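Endo-pectate lyase (Erwinia chrysanthemi, PDB 3B90) probably cleaves polygalacturonate and methylated pectins by calcium-dependent endo-acting elimination, here represented by its right-handed parallel beta-helix catalytic domain. Local coordinates at residues 120-125 with 152-157; 90-95 with 124-129; 112-117 with 145-150. All coordinates share one frame; numbering follows the deposited sequence.

Contact 1: 120-125 with 152-157. With SO4 (sulfate ion), chain F.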
ATOM      1  N   LYS A 120      -2.962  -4.136  -9.610  1.00 10.88           N
ATOM      2  CA  LYS A 120      -3.204  -5.072 -10.703  1.00 13.43           C
ATOM      3  C   LYS A 120      -1.893  -5.784 -11.054  1.00 13.31           C
ATOM      4  O   LYS A 120      -0.882  -5.603 -10.383  1.00 13.18           O
ATOM      5  CB  LYS A 120      -3.733  -4.311 -11.927  1.00 14.20           C
ATOM      6  CG  LYS A 120      -2.745  -3.278 -12.477  1.00 17.16           C
ATOM      7  CD  LYS A 120      -3.462  -2.092 -13.120  1.00 19.08           C
ATOM      8  CE  LYS A 120      -3.978  -2.400 -14.510  1.00 21.89           C
ATOM      9  NZ  LYS A 120      -2.879  -2.388 -15.523  1.00 24.62           N
ATOM     10  N   GLY A 121      -1.914  -6.603 -12.099  1.00 14.29           N
ATOM     11  CA  GLY A 121      -0.704  -7.303 -12.490  1.00 13.92           C
ATOM     12  C   GLY A 121      -0.203  -8.322 -11.482  1.00 11.90           C
ATOM     13  O   GLY A 121       0.980  -8.618 -11.443  1.00 13.04           O
ATOM     14  N   ASN A 122      -1.082  -8.794 -10.607  1.00 13.91           N
ATOM     15  CA  ASN A 122      -0.717  -9.810  -9.618  1.00 13.44           C
ATOM     16  C   ASN A 122       0.399  -9.406  -8.638  1.00 13.16           C
ATOM     17  O   ASN A 122       1.378 -10.144  -8.454  1.00 13.17           O
ATOM     18  CB  ASN A 122      -0.337 -11.101 -10.363  1.00 11.81           C
ATOM     19  CG  ASN A 122      -0.587 -12.345  -9.552  1.00 12.85           C
ATOM     20  OD1 ASN A 122      -1.027 -12.282  -8.408  1.00 11.01           O
ATOM     21  ND2 ASN A 122      -0.327 -13.504 -10.163  1.00 14.83           N
ATOM     22  N   PHE A 123       0.264  -8.221  -8.042  1.00 13.86           N
ATOM     23  CA  PHE A 123       1.226  -7.718  -7.052  1.00 12.69           C
ATOM     24  C   PHE A 123       1.223  -8.762  -5.937  1.00 12.44           C
ATOM     25  O   PHE A 123       0.165  -9.133  -5.459  1.00 13.37           O
ATOM     26  CB  PHE A 123       0.751  -6.347  -6.522  1.00 11.44           C
ATOM     27  CG  PHE A 123       1.547  -5.816  -5.354  1.00 11.57           C
ATOM     28  CD1 PHE A 123       2.932  -5.687  -5.425  1.00 12.28           C
ATOM     29  CD2 PHE A 123       0.902  -5.449  -4.173  1.00 12.21           C
ATOM     30  CE1 PHE A 123       3.663  -5.205  -4.343  1.00 12.29           C
ATOM     31  CE2 PHE A 123       1.622  -4.964  -3.081  1.00 13.62           C
ATOM     32  CZ  PHE A 123       3.005  -4.841  -3.161  1.00 12.18           C
ATOM     33  N   THR A 124       2.400  -9.251  -5.553  1.00 14.10           N
ATOM     34  CA  THR A 124       2.511 -10.287  -4.522  1.00 14.20           C
ATOM     35  C   THR A 124       3.121  -9.852  -3.187  1.00 14.25           C
ATOM     36  O   THR A 124       4.076  -9.078  -3.152  1.00 15.25           O
ATOM     37  CB  THR A 124       3.334 -11.492  -5.056  1.00 15.87           C
ATOM     38  OG1 THR A 124       2.739 -11.974  -6.268  1.00 19.55           O
ATOM     39  CG2 THR A 124       3.387 -12.631  -4.043  1.00 13.67           C
ATOM     40  N   LEU A 125       2.557 -10.366  -2.095  1.00 13.55           N
ATOM     41  CA  LEU A 125       3.049 -10.096  -0.747  1.00 14.08           C
ATOM     42  C   LEU A 125       3.606 -11.395  -0.158  1.00 14.04           C
ATOM     43  O   LEU A 125       2.924 -12.418  -0.143  1.00 13.03           O
ATOM     44  CB  LEU A 125       1.930  -9.567   0.168  1.00 13.06           C
ATOM     45  CG  LEU A 125       1.321  -8.181  -0.065  1.00 12.94           C
ATOM     46  CD1 LEU A 125       0.210  -7.929   0.929  1.00 13.01           C
ATOM     47  CD2 LEU A 125       2.372  -7.107   0.071  1.00 12.40           C
ATOM     48  N   SER A 152      -6.306  -7.937  -9.189  1.00 13.50           N
ATOM     49  CA  SER A 152      -5.493  -9.157  -9.033  1.00 13.64           C
ATOM     50  C   SER A 152      -4.312  -8.934  -8.079  1.00 14.64           C
ATOM     51  O   SER A 152      -3.565  -7.962  -8.216  1.00 14.92           O
ATOM     52  CB  SER A 152      -4.993  -9.702 -10.380  1.00 12.93           C
ATOM     53  OG  SER A 152      -4.037  -8.854 -11.003  1.00 12.05           O
ATOM     54  N   ALA A 153      -4.168  -9.829  -7.105  1.00 16.23           N
ATOM     55  CA  ALA A 153      -3.088  -9.760  -6.120  1.00 17.53           C
ATOM     56  C   ALA A 153      -2.940 -11.083  -5.365  1.00 17.78           C
ATOM     57  O   ALA A 153      -3.915 -11.817  -5.193  1.00 18.01           O
ATOM     58  CB  ALA A 153      -3.332  -8.614  -5.133  1.00 15.34           C
ATOM     59  N   THR A 154      -1.718 -11.386  -4.929  1.00 17.65           N
ATOM     60  CA  THR A 154      -1.446 -12.620  -4.185  1.00 17.06           C
ATOM     61  C   THR A 154      -0.736 -12.392  -2.854  1.00 15.43           C
ATOM     62  O   THR A 154       0.255 -11.672  -2.776  1.00 14.82           O
ATOM     63  CB  THR A 154      -0.599 -13.618  -5.004  1.00 17.52           C
ATOM     64  OG1 THR A 154       0.514 -12.936  -5.598  1.00 22.22           O
ATOM     65  CG2 THR A 154      -1.431 -14.254  -6.097  1.00 18.89           C
ATOM     66  N   VAL A 155      -1.259 -13.006  -1.805  1.00 14.33           N
ATOM     67  CA  VAL A 155      -0.656 -12.890  -0.492  1.00 13.48           C
ATOM     68  C   VAL A 155      -0.041 -14.242  -0.130  1.00 13.39           C
ATOM     69  O   VAL A 155      -0.680 -15.084   0.504  1.00 11.18           O
ATOM     70  CB  VAL A 155      -1.683 -12.465   0.572  1.00 12.75           C
ATOM     71  CG1 VAL A 155      -0.982 -12.221   1.919  1.00 15.66           C
ATOM     72  CG2 VAL A 155      -2.426 -11.201   0.114  1.00 12.34           C
ATOM     73  N   ASN A 156       1.172 -14.473  -0.622  1.00 12.99           N
ATOM     74  CA  ASN A 156       1.887 -15.712  -0.339  1.00 14.36           C
ATOM     75  C   ASN A 156       2.549 -15.588   1.025  1.00 14.33           C
ATOM     76  O   ASN A 156       3.777 -15.499   1.138  1.00 12.97           O
ATOM     77  CB  ASN A 156       2.958 -15.988  -1.390  1.00 14.45           C
ATOM     78  CG  ASN A 156       3.617 -17.339  -1.188  1.00 17.43           C
ATOM     79  OD1 ASN A 156       3.103 -18.183  -0.438  1.00 14.66           O
ATOM     80  ND2 ASN A 156       4.754 -17.552  -1.841  1.00 16.56           N
ATOM     81  N   GLY A 157       1.718 -15.591   2.058  1.00 13.75           N
ATOM     82  CA  GLY A 157       2.213 -15.453   3.410  1.00 15.16           C
ATOM     83  C   GLY A 157       1.067 -15.130   4.346  1.00 15.33           C
ATOM     84  O   GLY A 157      -0.073 -15.522   4.104  1.00 13.19           O
TER
HETATM   85  S   SO4 F 722      -6.079  -7.977 -14.092  1.00 20.19           S
HETATM   86  O1  SO4 F 722      -7.589  -7.958 -14.259  1.00 24.46           O
HETATM   87  O2  SO4 F 722      -5.700  -9.417 -14.362  1.00 23.86           O
HETATM   88  O3  SO4 F 722      -5.489  -7.140 -15.066  1.00 25.71           O
HETATM   89  O4  SO4 F 722      -5.745  -7.654 -12.755  1.00 25.17           O
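K120 meets S152 through its backbone, its carbonyl carbon C lying 3.7 Å from S152 OG, while its CB flanks the sulfate ion held by that hydroxyl. At N122 the backbone joins in: S152 OG accepts N122 N at 3.0 Å and donates to sulfate O4 at 2.7 Å, so the hydroxyl relays between the turn and the anion. It sits between its own backbone N and carbonyl carbon (chi1 68°), which places it there; T151 OG1 is a further partner of the sulfate. The N122 side chain folds over the outer side of T154, with OD1 3.1 Å from the methyl CG2 and accepting a weak bond from T154 OG1.

F123 turns its ring to the interior, toward I88 and A93, and contributes its backbone here: its O receives T154 N at 3.0 Å. T124 and T154 are paired in parallel register, and their side chains cross obliquely on the outer face. The two hydroxyls, T124 OG1 and T154 OG1, lie 2.5 Å apart, with the proton of T124 OG1 unassigned because N122 O also lies within its reach. L125 N then donates to T154 O at 2.7 Å. On the buried side L125 CD1 approaches V155 CG2 at 4.3 Å, and L178 of the next strand touches A153 and V155.

The contact thus joins successive coils of the parallel beta-helix, whose strands run 17° apart: apolar groups (F123, L125, A153, V155) face the interior, whereas polar groups gather along the outer face, though the N122 bond is weak and the proton between the hydroxyls is not settled. The sulfate, probably from the crystallisation liquor, is consistent with a surface spot able to receive an anion.

Contact 2: 90-95 with 124-129. With CA (calcium ion), chain C.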
ATOM      1  N   GLY A  90       2.165  -5.496 -10.661  1.00 14.78           N
ATOM      2  CA  GLY A  90       3.070  -6.591 -10.374  1.00 14.90           C
ATOM      3  C   GLY A  90       4.062  -6.231  -9.288  1.00 14.69           C
ATOM      4  O   GLY A  90       3.854  -5.280  -8.539  1.00 14.94           O
ATOM      5  N   GLY A  91       5.159  -6.968  -9.225  1.00 13.93           N
ATOM      6  CA  GLY A  91       6.153  -6.716  -8.203  1.00 14.99           C
ATOM      7  C   GLY A  91       5.893  -7.620  -7.017  1.00 15.20           C
ATOM      8  O   GLY A  91       4.887  -8.337  -6.982  1.00 16.03           O
ATOM      9  N   ILE A  92       6.813  -7.608  -6.061  1.00 15.80           N
ATOM     10  CA  ILE A  92       6.713  -8.431  -4.862  1.00 15.20           C
ATOM     11  C   ILE A  92       7.072  -7.562  -3.678  1.00 15.07           C
ATOM     12  O   ILE A  92       8.031  -6.799  -3.743  1.00 14.27           O
ATOM     13  CB  ILE A  92       7.723  -9.596  -4.882  1.00 16.01           C
ATOM     14  CG1 ILE A  92       7.595 -10.407  -6.170  1.00 16.94           C
ATOM     15  CG2 ILE A  92       7.499 -10.490  -3.682  1.00 18.57           C
ATOM     16  CD1 ILE A  92       8.765 -11.336  -6.418  1.00 18.90           C
ATOM     17  N   ALA A  93       6.298  -7.671  -2.601  1.00 14.01           N
ATOM     18  CA  ALA A  93       6.566  -6.896  -1.406  1.00 14.03           C
ATOM     19  C   ALA A  93       6.690  -7.818  -0.205  1.00 13.26           C
ATOM     20  O   ALA A  93       5.705  -8.376   0.266  1.00 13.28           O
ATOM     21  CB  ALA A  93       5.470  -5.870  -1.185  1.00 14.54           C
ATOM     22  N   HIS A  94       7.918  -7.989   0.273  1.00 14.43           N
ATOM     23  CA  HIS A  94       8.195  -8.842   1.423  1.00 15.85           C
ATOM     24  C   HIS A  94       8.315  -8.048   2.723  1.00 16.31           C
ATOM     25  O   HIS A  94       8.785  -6.916   2.733  1.00 15.90           O
ATOM     26  CB  HIS A  94       9.491  -9.629   1.191  1.00 16.01           C
ATOM     27  CG  HIS A  94       9.871 -10.525   2.329  1.00 16.11           C
ATOM     28  ND1 HIS A  94       9.555 -11.865   2.355  1.00 17.63           N
ATOM     29  CD2 HIS A  94      10.552 -10.278   3.473  1.00 17.74           C
ATOM     30  CE1 HIS A  94      10.025 -12.406   3.465  1.00 17.02           C
ATOM     31  NE2 HIS A  94      10.635 -11.464   4.162  1.00 17.38           N
ATOM     32  N   ASN A  95       7.917  -8.683   3.818  1.00 17.23           N
ATOM     33  CA  ASN A  95       7.991  -8.093   5.146  1.00 19.15           C
ATOM     34  C   ASN A  95       8.026  -9.281   6.115  1.00 20.34           C
ATOM     35  O   ASN A  95       7.614 -10.389   5.760  1.00 19.69           O
ATOM     36  CB  ASN A  95       6.771  -7.204   5.406  1.00 19.90           C
ATOM     37  CG  ASN A  95       7.046  -6.111   6.430  1.00 21.34           C
ATOM     38  OD1 ASN A  95       8.140  -6.026   6.991  1.00 21.26           O
ATOM     39  ND2 ASN A  95       6.053  -5.258   6.666  1.00 21.04           N
ATOM     40  N   THR A 124       2.400  -9.251  -5.553  1.00 14.10           N
ATOM     41  CA  THR A 124       2.511 -10.287  -4.522  1.00 14.20           C
ATOM     42  C   THR A 124       3.121  -9.852  -3.187  1.00 14.25           C
ATOM     43  O   THR A 124       4.076  -9.078  -3.152  1.00 15.25           O
ATOM     44  CB  THR A 124       3.334 -11.492  -5.056  1.00 15.87           C
ATOM     45  OG1 THR A 124       2.739 -11.974  -6.268  1.00 19.55           O
ATOM     46  CG2 THR A 124       3.387 -12.631  -4.043  1.00 13.67           C
ATOM     47  N   LEU A 125       2.557 -10.366  -2.095  1.00 13.55           N
ATOM     48  CA  LEU A 125       3.049 -10.096  -0.747  1.00 14.08           C
ATOM     49  C   LEU A 125       3.606 -11.395  -0.158  1.00 14.04           C
ATOM     50  O   LEU A 125       2.924 -12.418  -0.143  1.00 13.03           O
ATOM     51  CB  LEU A 125       1.930  -9.567   0.168  1.00 13.06           C
ATOM     52  CG  LEU A 125       1.321  -8.181  -0.065  1.00 12.94           C
ATOM     53  CD1 LEU A 125       0.210  -7.929   0.929  1.00 13.01           C
ATOM     54  CD2 LEU A 125       2.372  -7.107   0.071  1.00 12.40           C
ATOM     55  N   THR A 126       4.854 -11.350   0.295  1.00 14.37           N
ATOM     56  CA  THR A 126       5.508 -12.505   0.898  1.00 15.65           C
ATOM     57  C   THR A 126       5.914 -12.164   2.334  1.00 17.10           C
ATOM     58  O   THR A 126       6.084 -10.992   2.679  1.00 17.91           O
ATOM     59  CB  THR A 126       6.762 -12.926   0.105  1.00 15.72           C
ATOM     60  OG1 THR A 126       7.685 -11.835   0.050  1.00 18.12           O
ATOM     61  CG2 THR A 126       6.391 -13.337  -1.321  1.00 15.43           C
ATOM     62  N   GLY A 127       6.066 -13.191   3.166  1.00 18.29           N
ATOM     63  CA  GLY A 127       6.432 -12.976   4.554  1.00 18.19           C
ATOM     64  C   GLY A 127       5.233 -12.636   5.429  1.00 19.32           C
ATOM     65  O   GLY A 127       4.107 -13.053   5.147  1.00 18.85           O
ATOM     66  N   GLU A 128       5.481 -11.883   6.498  1.00 20.12           N
ATOM     67  CA  GLU A 128       4.436 -11.474   7.429  1.00 20.08           C
ATOM     68  C   GLU A 128       4.055 -10.018   7.192  1.00 19.17           C
ATOM     69  O   GLU A 128       4.928  -9.154   7.173  1.00 17.33           O
ATOM     70  CB  GLU A 128       4.906 -11.655   8.878  1.00 21.52           C
ATOM     71  CG  GLU A 128       5.091 -13.105   9.324  1.00 25.18           C
ATOM     72  CD  GLU A 128       6.371 -13.729   8.801  1.00 26.77           C
ATOM     73  OE1 GLU A 128       7.466 -13.223   9.127  1.00 28.85           O
ATOM     74  OE2 GLU A 128       6.289 -14.733   8.067  1.00 29.19           O
ATOM     75  N   HIS A 129       2.754  -9.743   7.053  1.00 18.57           N
ATOM     76  CA  HIS A 129       2.285  -8.377   6.801  1.00 17.79           C
ATOM     77  C   HIS A 129       1.165  -7.863   7.701  1.00 17.42           C
ATOM     78  O   HIS A 129       0.452  -8.634   8.349  1.00 17.51           O
ATOM     79  CB  HIS A 129       1.820  -8.220   5.353  1.00 16.54           C
ATOM     80  CG  HIS A 129       2.931  -8.171   4.351  1.00 17.03           C
ATOM     81  ND1 HIS A 129       3.469  -6.987   3.895  1.00 16.38           N
ATOM     82  CD2 HIS A 129       3.562  -9.158   3.670  1.00 17.01           C
ATOM     83  CE1 HIS A 129       4.381  -7.247   2.972  1.00 17.15           C
ATOM     84  NE2 HIS A 129       4.456  -8.556   2.816  1.00 17.77           N
TER
HETATM   85 CA    CA C 701       9.824  -4.841   7.835  1.00 30.38          CA
HETATM   86  O   HOH W   1       3.423  -4.945   5.827  1.00 13.70           O
HETATM   87  O   HOH W   2       8.063  -3.169   8.583  1.00 32.48           O
HETATM   88  O   HOH W   3       9.503  -6.082   9.650  1.00 11.61           O
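I92 and T124 begin a parallel pairing that continues through A93 with L125 and H94 with T126, the strand axes 4.6 Å apart and 20° from parallel. Both the N and the O of A93 bond to the 124-126 strand, flanking L125: A93 N donates to T124 O at 2.7 Å, and A93 O receives T126 N. Where the chain turns the corner, E128 N donates to N95 O at 2.7 Å, and G127, lacking a side chain, brings its CA to 3.1 Å from the same N95 O in a CA-H...O contact.

On the outer face H94 ND1 and T126 OG1 share a hydrogen bond of 3.0 Å, the hydroxyl in the plane of the ring, at its edge. Inside, the H129 imidazole is clamped between L125 CD2 over one face and N95 CB over the other, the latter a CH-pi contact 3.6 Å from the ring centroid. NE2 of H129 makes two weak bonds, to A93 O and to T126 O, while water 1 bridges H129 ND1 and N95 ND2.

N95 OD1 binds the calcium ion at 2.2 Å, with D73, I74 and Y100 completing the protein ligands. H129 is thus a second-shell neighbour that probably helps position N95.

Contact 3: 112-117 with 145-150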
ATOM      1  N   SER A 112      -4.066  11.212  -0.020  1.00 11.73           N
ATOM      2  CA  SER A 112      -4.752  12.212  -0.850  1.00 11.92           C
ATOM      3  C   SER A 112      -6.270  11.983  -0.860  1.00 12.17           C
ATOM      4  O   SER A 112      -6.729  10.959  -0.374  1.00 12.89           O
ATOM      5  CB  SER A 112      -4.184  12.183  -2.273  1.00 10.63           C
ATOM      6  OG  SER A 112      -4.187  10.863  -2.789  1.00  9.12           O
ATOM      7  N   LYS A 113      -7.036  12.953  -1.365  1.00 13.65           N
ATOM      8  CA  LYS A 113      -8.506  12.847  -1.429  1.00 15.24           C
ATOM      9  C   LYS A 113      -8.990  12.749  -2.886  1.00 15.11           C
ATOM     10  O   LYS A 113      -8.303  13.206  -3.798  1.00 14.89           O
ATOM     11  CB  LYS A 113      -9.167  14.049  -0.750  1.00 16.69           C
ATOM     12  CG  LYS A 113      -8.720  14.308   0.687  1.00 20.53           C
ATOM     13  CD  LYS A 113      -9.451  15.525   1.257  1.00 22.98           C
ATOM     14  CE  LYS A 113      -8.832  16.025   2.552  1.00 23.55           C
ATOM     15  NZ  LYS A 113      -9.615  17.166   3.114  1.00 24.50           N
ATOM     16  N   ASN A 114     -10.196  12.212  -3.086  1.00 15.28           N
ATOM     17  CA  ASN A 114     -10.781  11.999  -4.424  1.00 15.92           C
ATOM     18  C   ASN A 114      -9.730  11.379  -5.349  1.00 14.79           C
ATOM     19  O   ASN A 114      -9.576  11.766  -6.517  1.00 13.03           O
ATOM     20  CB  ASN A 114     -11.350  13.290  -5.039  1.00 17.59           C
ATOM     21  CG  ASN A 114     -12.222  13.011  -6.266  1.00 20.46           C
ATOM     22  OD1 ASN A 114     -12.876  11.973  -6.345  1.00 22.26           O
ATOM     23  ND2 ASN A 114     -12.219  13.929  -7.229  1.00 20.54           N
ATOM     24  N   SER A 115      -8.991  10.430  -4.781  1.00 12.37           N
ATOM     25  CA  SER A 115      -7.931   9.730  -5.484  1.00 10.20           C
ATOM     26  C   SER A 115      -8.165   8.227  -5.457  1.00  9.74           C
ATOM     27  O   SER A 115      -8.985   7.731  -4.680  1.00  9.22           O
ATOM     28  CB  SER A 115      -6.587  10.071  -4.852  1.00 10.15           C
ATOM     29  OG  SER A 115      -6.698  10.106  -3.448  1.00  9.75           O
ATOM     30  N   THR A 116      -7.363   7.506  -6.236  1.00  7.61           N
ATOM     31  CA  THR A 116      -7.491   6.063  -6.366  1.00  7.43           C
ATOM     32  C   THR A 116      -6.165   5.317  -6.410  1.00  6.10           C
ATOM     33  O   THR A 116      -5.231   5.706  -7.133  1.00  5.09           O
ATOM     34  CB  THR A 116      -8.252   5.708  -7.675  1.00  7.56           C
ATOM     35  OG1 THR A 116      -9.536   6.348  -7.681  1.00  9.16           O
ATOM     36  CG2 THR A 116      -8.450   4.202  -7.801  1.00 10.18           C
ATOM     37  N   THR A 117      -6.063   4.274  -5.597  1.00  4.88           N
ATOM     38  CA  THR A 117      -4.886   3.418  -5.623  1.00  6.68           C
ATOM     39  C   THR A 117      -5.368   2.163  -6.363  1.00  7.70           C
ATOM     40  O   THR A 117      -6.470   1.668  -6.108  1.00  7.78           O
ATOM     41  CB  THR A 117      -4.382   3.056  -4.219  1.00  5.63           C
ATOM     42  OG1 THR A 117      -3.957   4.247  -3.558  1.00  7.91           O
ATOM     43  CG2 THR A 117      -3.192   2.109  -4.313  1.00  7.20           C
ATOM     44  N   PRO A 145     -13.396  11.524  -0.780  1.00 11.79           N
ATOM     45  CA  PRO A 145     -13.268  10.068  -0.720  1.00  9.52           C
ATOM     46  C   PRO A 145     -11.940   9.481  -1.181  1.00  9.16           C
ATOM     47  O   PRO A 145     -11.193  10.101  -1.939  1.00  9.68           O
ATOM     48  CB  PRO A 145     -14.403   9.613  -1.616  1.00  8.78           C
ATOM     49  CG  PRO A 145     -14.366  10.632  -2.693  1.00  8.82           C
ATOM     50  CD  PRO A 145     -14.153  11.938  -1.977  1.00 10.18           C
ATOM     51  N   ARG A 146     -11.649   8.277  -0.702  1.00  8.64           N
ATOM     52  CA  ARG A 146     -10.442   7.558  -1.090  1.00 10.68           C
ATOM     53  C   ARG A 146     -10.903   6.226  -1.680  1.00 10.94           C
ATOM     54  O   ARG A 146     -11.815   5.587  -1.157  1.00 10.73           O
ATOM     55  CB  ARG A 146      -9.497   7.352   0.101  1.00 10.42           C
ATOM     56  CG  ARG A 146      -8.979   8.664   0.683  1.00 11.20           C
ATOM     57  CD  ARG A 146      -7.706   8.453   1.489  1.00 12.25           C
ATOM     58  NE  ARG A 146      -7.215   9.702   2.060  1.00 10.44           N
ATOM     59  CZ  ARG A 146      -7.379  10.056   3.335  1.00 13.29           C
ATOM     60  NH1 ARG A 146      -8.021   9.251   4.178  1.00 11.41           N
ATOM     61  NH2 ARG A 146      -6.898  11.213   3.772  1.00  9.65           N
ATOM     62  N   PHE A 147     -10.286   5.821  -2.786  1.00 11.66           N
ATOM     63  CA  PHE A 147     -10.678   4.591  -3.469  1.00 11.99           C
ATOM     64  C   PHE A 147      -9.539   3.611  -3.697  1.00 11.94           C
ATOM     65  O   PHE A 147      -8.401   4.006  -3.990  1.00  8.80           O
ATOM     66  CB  PHE A 147     -11.314   4.924  -4.832  1.00 12.95           C
ATOM     67  CG  PHE A 147     -12.465   5.898  -4.751  1.00 16.72           C
ATOM     68  CD1 PHE A 147     -12.278   7.244  -5.042  1.00 18.83           C
ATOM     69  CD2 PHE A 147     -13.736   5.468  -4.386  1.00 17.60           C
ATOM     70  CE1 PHE A 147     -13.344   8.147  -4.970  1.00 19.40           C
ATOM     71  CE2 PHE A 147     -14.809   6.359  -4.309  1.00 17.32           C
ATOM     72  CZ  PHE A 147     -14.614   7.694  -4.600  1.00 19.42           C
ATOM     73  N   LEU A 148      -9.878   2.328  -3.583  1.00 12.78           N
ATOM     74  CA  LEU A 148      -8.942   1.234  -3.795  1.00 13.37           C
ATOM     75  C   LEU A 148      -9.520   0.299  -4.850  1.00 14.40           C
ATOM     76  O   LEU A 148     -10.707  -0.045  -4.815  1.00 13.91           O
ATOM     77  CB  LEU A 148      -8.712   0.438  -2.505  1.00 15.29           C
ATOM     78  CG  LEU A 148      -7.865  -0.839  -2.681  1.00 14.18           C
ATOM     79  CD1 LEU A 148      -6.441  -0.466  -3.085  1.00 13.39           C
ATOM     80  CD2 LEU A 148      -7.847  -1.648  -1.411  1.00 12.65           C
ATOM     81  N   THR A 149      -8.682  -0.077  -5.805  1.00 14.99           N
ATOM     82  CA  THR A 149      -9.086  -0.992  -6.856  1.00 16.68           C
ATOM     83  C   THR A 149      -8.099  -2.135  -6.923  1.00 15.91           C
ATOM     84  O   THR A 149      -6.924  -1.928  -7.212  1.00 18.42           O
ATOM     85  CB  THR A 149      -9.135  -0.309  -8.247  1.00 17.57           C
ATOM     86  OG1 THR A 149     -10.291   0.525  -8.331  1.00 18.14           O
ATOM     87  CG2 THR A 149      -9.212  -1.353  -9.362  1.00 20.02           C
ATOM     88  N   VAL A 150      -8.567  -3.336  -6.610  1.00 14.52           N
ATOM     89  CA  VAL A 150      -7.719  -4.513  -6.692  1.00 12.25           C
ATOM     90  C   VAL A 150      -8.360  -5.456  -7.702  1.00 12.03           C
ATOM     91  O   VAL A 150      -9.478  -5.931  -7.490  1.00 11.63           O
ATOM     92  CB  VAL A 150      -7.590  -5.243  -5.324  1.00 11.64           C
ATOM     93  CG1 VAL A 150      -6.720  -6.497  -5.482  1.00  9.02           C
ATOM     94  CG2 VAL A 150      -6.982  -4.302  -4.269  1.00  9.83           C
TER
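S115 O and N114 OD1 lie at the edge of the F147 ring: S115 O is near the ring plane, 3.3 Å from F147 CD1, and N114 OD1 borders the same edge, its amide plane turned 70° from the ring. The R146 guanidinium is likewise met at an edge. Its NE donates to S112 O over 2.8 Å, with that oxygen only 15° out of the guanidinium plane, although the nitrogen stands 36° above the plane of the carbonyl. An extended stretch from CG to NE carries the group to S112, and CG and CD pass close to the same oxygen.

P145, preceded by a cis peptide, lies alongside N114, both side chains pointing the same way, and N114 N makes a weak bond to P145 O. Past it the strands lock into parallel register: F147 N donates to S115 O, T117 N to F147 O at 2.8 Å, and T149 N to T117 O. T116 OG1 packs against F147 CB at 3.6 Å on one face of the sheet; on the other, T117 and L148 both touch W133.

R146 therefore ties the 112-117 turn to neighbouring parts of the chain. NH2 is held by N111 O and N142 OD1, and NH1 by S135 OG, so oxygens from the 111-112 turn, N142 and the end of strand 131-135 satisfy one buried cation, and the positive charge would probably polarise the carbonyls turned to it.

From the N terminus the chain first lays down 90-95, then 112-117, and next the strand shared by contacts 1 and 2. Contact 2 closes the first loop at 124-129. Contact 3 starts inside that loop and closes only at 145-150, so the two cross; contact 1 starts at 120-125, before contact 3 has closed, and crosses it by ending at 152-157. Contacts 1 and 2 share T124 and L125, and strand 123-126 lies between strands 92-95 and 153-156. Each loop has 26 to 28 intervening residues, consistent with one coil. Contact 3 joins strands 115-120 and 146-150, which come just before 123-126 and 153-156; together the contacts stitch successive coils of the beta-helix.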